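PDB 3QLD: mandelate racemase/muconate lactonizing protein from Alicyclobacillus acidocaldarius LAA1, which is of unknown specific function but belongs to the enolase superfamily, joining an N-terminal capping domain to a C-terminal domain of the TIM-barrel kind. Local coordinates for residues H9-P14 and Q333-E338; V138-T143 and Y320-G325. One frame throughout, in Å; residues are numbered along the deposited sequence.

Contact 1: residues H9-P14 and Q333-E338; sequences HRLSLP and QDVLKE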
loop_
_atom_site.group_PDB
_atom_site.type_symbol
_atom_site.label_atom_id
_atom_site.label_comp_id
_atom_site.label_asym_id
_atom_site.label_seq_id
_atom_site.Cartn_x
_atom_site.Cartn_y
_atom_site.Cartn_z
ATOM N N HIS A 9 17.979 13.423 -5.231
ATOM C CA HIS A 9 18.270 13.569 -6.606
ATOM C C HIS A 9 17.300 12.702 -7.387
ATOM O O HIS A 9 17.304 11.494 -7.227
ATOM C CB HIS A 9 19.656 12.965 -6.886
ATOM C CG HIS A 9 20.752 13.573 -6.073
ATOM N ND1 HIS A 9 21.411 14.721 -6.481
ATOM C CD2 HIS A 9 21.298 13.217 -4.882
ATOM C CE1 HIS A 9 22.336 15.035 -5.578
ATOM N NE2 HIS A 9 22.272 14.152 -4.585
ATOM N N ARG A 10 16.561 13.304 -8.300
ATOM C CA ARG A 10 15.744 12.565 -9.270
ATOM C C ARG A 10 16.478 12.371 -10.585
ATOM O O ARG A 10 16.872 13.348 -11.251
ATOM C CB ARG A 10 14.385 13.263 -9.507
ATOM C CG ARG A 10 13.384 12.252 -10.042
ATOM C CD ARG A 10 12.078 12.984 -10.301
ATOM N NE ARG A 10 11.203 12.099 -11.021
ATOM C CZ ARG A 10 9.894 12.093 -10.845
ATOM N NH1 ARG A 10 9.148 11.215 -11.514
ATOM N NH2 ARG A 10 9.380 12.941 -9.971
ATOM N N LEU A 11 16.686 11.114 -10.957
ATOM C CA LEU A 11 17.541 10.769 -12.046
ATOM C C LEU A 11 16.746 10.148 -13.184
ATOM O O LEU A 11 15.694 9.499 -12.971
ATOM C CB LEU A 11 18.607 9.776 -11.573
ATOM C CG LEU A 11 19.947 10.296 -11.048
ATOM C CD1 LEU A 11 19.830 11.333 -9.994
ATOM C CD2 LEU A 11 20.833 9.147 -10.590
ATOM N N SER A 12 17.249 10.344 -14.401
ATOM C CA SER A 12 16.734 9.621 -15.547
ATOM C C SER A 12 17.945 9.060 -16.301
ATOM O O SER A 12 18.712 9.849 -16.837
ATOM C CB SER A 12 15.963 10.542 -16.454
ATOM O OG SER A 12 15.443 9.773 -17.542
ATOM N N LEU A 13 18.121 7.728 -16.311
ATOM C CA LEU A 13 19.314 7.095 -16.933
ATOM C C LEU A 13 18.964 6.393 -18.262
ATOM O O LEU A 13 18.121 5.499 -18.298
ATOM C CB LEU A 13 19.962 6.054 -15.997
ATOM C CG LEU A 13 20.842 6.433 -14.806
ATOM C CD1 LEU A 13 19.966 7.004 -13.709
ATOM C CD2 LEU A 13 21.548 5.191 -14.300
ATOM N N PRO A 14 19.629 6.760 -19.356
ATOM C CA PRO A 14 19.321 6.004 -20.563
ATOM C C PRO A 14 19.734 4.523 -20.451
ATOM O O PRO A 14 20.816 4.189 -19.938
ATOM C CB PRO A 14 20.148 6.699 -21.642
ATOM C CG PRO A 14 20.317 8.079 -21.144
ATOM C CD PRO A 14 20.517 7.897 -19.650
ATOM N N GLN A 333 26.204 4.107 -19.169
ATOM C CA GLN A 333 26.839 4.913 -18.152
ATOM C C GLN A 333 25.944 4.905 -16.904
ATOM O O GLN A 333 24.780 5.336 -16.972
ATOM C CB GLN A 333 26.971 6.353 -18.666
ATOM C CG GLN A 333 27.362 7.352 -17.592
ATOM C CD GLN A 333 28.833 7.281 -17.286
ATOM O OE1 GLN A 333 29.668 7.624 -18.147
ATOM N NE2 GLN A 333 29.177 6.816 -16.075
ATOM N N ASP A 334 26.521 4.438 -15.801
ATOM C CA ASP A 334 25.885 4.284 -14.485
ATOM C C ASP A 334 26.433 5.360 -13.514
ATOM O O ASP A 334 27.255 6.187 -13.907
ATOM C CB ASP A 334 26.202 2.848 -13.996
ATOM C CG ASP A 334 25.249 2.337 -12.903
ATOM O OD1 ASP A 334 24.477 3.126 -12.381
ATOM O OD2 ASP A 334 25.321 1.131 -12.534
ATOM N N VAL A 335 25.984 5.374 -12.269
ATOM C CA VAL A 335 26.338 6.438 -11.327
ATOM C C VAL A 335 27.570 6.145 -10.443
ATOM O O VAL A 335 27.861 6.874 -9.488
ATOM C CB VAL A 335 25.107 6.799 -10.452
ATOM C CG1 VAL A 335 23.870 6.927 -11.353
ATOM C CG2 VAL A 335 24.871 5.702 -9.429
ATOM N N LEU A 336 28.310 5.113 -10.803
ATOM C CA LEU A 336 29.556 4.757 -10.102
ATOM C C LEU A 336 30.764 5.043 -10.980
ATOM O O LEU A 336 30.676 4.956 -12.178
ATOM C CB LEU A 336 29.560 3.280 -9.709
ATOM C CG LEU A 336 28.357 2.802 -8.850
ATOM C CD1 LEU A 336 28.559 1.309 -8.569
ATOM C CD2 LEU A 336 28.319 3.586 -7.552
ATOM N N LYS A 337 31.874 5.429 -10.372
ATOM C CA LYS A 337 33.119 5.711 -11.133
ATOM C C LYS A 337 33.574 4.429 -11.867
ATOM O O LYS A 337 33.997 4.445 -13.027
ATOM C CB LYS A 337 34.209 6.214 -10.168
ATOM C CG LYS A 337 33.892 7.499 -9.365
ATOM C CD LYS A 337 34.853 7.617 -8.129
ATOM C CE LYS A 337 34.715 8.985 -7.404
ATOM N NZ LYS A 337 35.474 9.033 -6.084
ATOM N N GLU A 338 33.396 3.315 -11.188
ATOM C CA GLU A 338 33.740 1.964 -11.645
ATOM C C GLU A 338 32.518 1.024 -11.650
ATOM O O GLU A 338 32.038 0.674 -10.546
ATOM C CB GLU A 338 34.739 1.373 -10.648
ATOM C CG GLU A 338 36.113 2.089 -10.682
ATOM C CD GLU A 338 36.776 1.843 -12.018
ATOM O OE1 GLU A 338 37.157 0.663 -12.248
ATOM O OE2 GLU A 338 36.833 2.793 -12.851
#
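L13 leaves its strand with CB directed at the loop 333-338, and makes contact almost wholly through one methyl group. CG stands anti to the carbonyl carbon (chi1 -77°), and from there the branch divides. CD1 leans back along its own strand to L11 CD2, 3.9 Å away, so the two leucines form one apolar edge. CD2 reaches across: it lies 4.1 Å from V335 CG1, the two side chains crossing at about a right angle, and 4.2 Å from Q333 O. D334 OD1 is 4.1 Å from L13 CD2. V335 CG1 also meets L11 CD2 at 3.8 Å, and this single branch of a compact valine serves both leucines.

The polar groups beside this apolar patch are occupied by the loop's own atoms, G303 and S327. D334 OD1 takes V335 N at 2.7 Å from above the carboxylate plane and also receives G303 N, while OD2 pairs with S327 OG. Q333 NE2 folds back to D334 O at 3.0 Å in a nearly straight bond (171°) on a carbonyl lone pair. Carboxamide and carboxylate shape the loop, leaving aliphatic groups to meet the strand.

Strand 3-15, between strands 25-38 and 369-376, belongs to the N-terminal domain and the loop to the barrel domain, making this an apolar interdomain patch. F368, ending helix 362-368, packs on L13 and Q333, and T302 touches L13, D334 and V335.

Contact 2: residues V138-T143 and Y320-G325; sequences VEVSAT and YATDLG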
loop_
_atom_site.group_PDB
_atom_site.type_symbol
_atom_site.label_atom_id
_atom_site.label_comp_id
_atom_site.label_asym_id
_atom_site.label_seq_id
_atom_site.Cartn_x
_atom_site.Cartn_y
_atom_site.Cartn_z
ATOM N N VAL A 138 28.962 -13.839 -4.525
ATOM C CA VAL A 138 27.596 -14.308 -4.771
ATOM C C VAL A 138 27.447 -14.709 -6.221
ATOM O O VAL A 138 28.058 -14.087 -7.118
ATOM C CB VAL A 138 26.532 -13.243 -4.370
ATOM C CG1 VAL A 138 26.688 -12.834 -2.848
ATOM C CG2 VAL A 138 26.703 -12.018 -5.238
ATOM N N GLU A 139 26.654 -15.753 -6.485
ATOM C CA GLU A 139 26.428 -16.144 -7.857
ATOM C C GLU A 139 25.229 -15.387 -8.421
ATOM O O GLU A 139 24.366 -15.004 -7.654
ATOM C CB GLU A 139 26.061 -17.593 -7.984
ATOM C CG GLU A 139 26.824 -18.592 -7.143
ATOM C CD GLU A 139 26.293 -19.997 -7.432
ATOM O OE1 GLU A 139 25.161 -20.328 -6.975
ATOM O OE2 GLU A 139 26.989 -20.746 -8.136
ATOM N N VAL A 140 25.144 -15.286 -9.749
ATOM C CA VAL A 140 24.264 -14.329 -10.431
ATOM C C VAL A 140 23.403 -15.141 -11.393
ATOM O O VAL A 140 23.934 -16.031 -12.041
ATOM C CB VAL A 140 25.111 -13.286 -11.230
ATOM C CG1 VAL A 140 24.184 -12.408 -12.050
ATOM C CG2 VAL A 140 25.981 -12.454 -10.292
ATOM N N SER A 141 22.087 -14.872 -11.455
ATOM C CA SER A 141 21.160 -15.501 -12.426
ATOM C C SER A 141 20.860 -14.647 -13.651
ATOM O O SER A 141 20.938 -13.435 -13.573
ATOM C CB SER A 141 19.802 -15.751 -11.668
ATOM O OG SER A 141 18.766 -16.336 -12.500
ATOM N N ALA A 142 20.410 -15.259 -14.741
ATOM C CA ALA A 142 19.904 -14.538 -15.884
ATOM C C ALA A 142 18.406 -14.790 -16.161
ATOM O O ALA A 142 17.946 -15.940 -16.249
ATOM C CB ALA A 142 20.754 -14.913 -17.187
ATOM N N THR A 143 17.636 -13.707 -16.314
ATOM C CA THR A 143 16.214 -13.814 -16.668
ATOM C C THR A 143 16.019 -13.805 -18.169
ATOM O O THR A 143 16.553 -12.931 -18.868
ATOM C CB THR A 143 15.430 -12.644 -16.054
ATOM O OG1 THR A 143 15.761 -12.594 -14.665
ATOM C CG2 THR A 143 13.905 -12.835 -16.248
ATOM N N TYR A 320 20.355 -18.903 -2.625
ATOM C CA TYR A 320 20.324 -18.973 -4.081
ATOM C C TYR A 320 20.937 -17.690 -4.675
ATOM O O TYR A 320 21.202 -16.688 -3.942
ATOM C CB TYR A 320 18.900 -19.182 -4.624
ATOM C CG TYR A 320 18.166 -20.422 -4.076
ATOM C CD1 TYR A 320 18.867 -21.588 -3.699
ATOM C CD2 TYR A 320 16.751 -20.434 -3.971
ATOM C CE1 TYR A 320 18.187 -22.735 -3.211
ATOM C CE2 TYR A 320 16.069 -21.570 -3.496
ATOM C CZ TYR A 320 16.793 -22.715 -3.122
ATOM O OH TYR A 320 16.106 -23.827 -2.653
ATOM N N ALA A 321 21.155 -17.780 -5.978
ATOM C CA ALA A 321 21.770 -16.775 -6.820
ATOM C C ALA A 321 20.915 -15.526 -6.804
ATOM O O ALA A 321 19.666 -15.605 -6.667
ATOM C CB ALA A 321 21.842 -17.286 -8.267
ATOM N N THR A 322 21.603 -14.394 -6.986
ATOM C CA THR A 322 20.967 -13.077 -7.163
ATOM C C THR A 322 20.604 -12.759 -8.598
ATOM O O THR A 322 21.217 -13.276 -9.558
ATOM C CB THR A 322 21.789 -11.939 -6.457
ATOM O OG1 THR A 322 21.078 -10.677 -6.571
ATOM C CG2 THR A 322 23.244 -11.798 -7.092
ATOM N N ASP A 323 19.520 -11.987 -8.790
ATOM C CA ASP A 323 19.232 -11.438 -10.090
ATOM C C ASP A 323 20.094 -10.168 -10.394
ATOM O O ASP A 323 19.937 -9.594 -11.441
ATOM C CB ASP A 323 17.737 -11.045 -10.208
ATOM C CG ASP A 323 16.803 -12.238 -10.537
ATOM O OD1 ASP A 323 17.274 -13.391 -10.731
ATOM O OD2 ASP A 323 15.569 -11.997 -10.614
ATOM N N LEU A 324 20.886 -9.687 -9.440
ATOM C CA LEU A 324 21.593 -8.399 -9.580
ATOM C C LEU A 324 22.861 -8.716 -10.343
ATOM O O LEU A 324 23.722 -9.359 -9.793
ATOM C CB LEU A 324 21.977 -7.838 -8.208
ATOM C CG LEU A 324 20.785 -7.374 -7.325
ATOM C CD1 LEU A 324 21.259 -7.042 -5.936
ATOM C CD2 LEU A 324 20.130 -6.126 -7.953
ATOM N N GLY A 325 22.913 -8.316 -11.612
ATOM C CA GLY A 325 23.999 -8.628 -12.510
ATOM C C GLY A 325 24.865 -7.411 -12.774
ATOM O O GLY A 325 24.688 -6.365 -12.162
HETATM O O HOH W 1 17.409 -14.106 -13.138
#
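T322, A321 and S141 carry this contact, in which the loop 320-325 runs alongside strand 137-144 in parallel register with V140 opposite T322. T322 uses its whole backbone: its N gives a hydrogen bond to E139 O at 2.9 Å, in the carbonyl plane, and its O receives S141 N at 2.6 Å, short, nearly straight at the hydrogen (170°) and nearly along the C=O axis. Its side chain divides the work. OG1, anti to the backbone N (chi1 -176°), accepts L324 N at 3.0 Å in an ST turn and also bonds to V296 O of strand 293-296. CG2 takes the crowded position between backbone N and carbonyl carbon and meets V138 CG2 at 3.9 Å. A beta-branched hydroxyl residue suits this place, one branch turning the chain and the other packing.

A321 fits because its side chain is small: CB sits 3.5 Å from E139 O, close to the CB atoms of both E139 and S141.

S141 OG, anti to its backbone N, shares a water with T143 OG1 and D323 OD1. The water lies 2.7 Å from S141 OG and donates to D323 OD1 at 2.5 Å. D323 also forms salt bridges with K169 and R167.

Two main-chain bonds here, with V296 held on the far side, let the loop bridge the first and seventh barrel strands and close the ring. The two basic residues and the water would probably keep D323 ionised. One end packs methyls of V138 and T322, while at the other the water and the charged group of D323, K169 and R167 join S141 and T143.

In the fold
Both contacts are buried and both draw on the long connection between helix 303-313 and strand 347-349, but they tie it to different domains. Contact 2 lies deeper, about 12 Å from the centre of the chain, and belongs to the barrel itself; contact 1, about 17 Å out, fastens the same connection to the N-terminal sheet. Their centres are 21 Å apart and their nearest atoms about 8 Å, without touching. The chemistry follows the place: contact 2 combines backbone hydrogen bonds with a charged side chain and one bridging water, and buries 375 Å², whereas the domain interface buries 157 Å², mostly through aliphatic side chains, with no hydrogen bond between its segments.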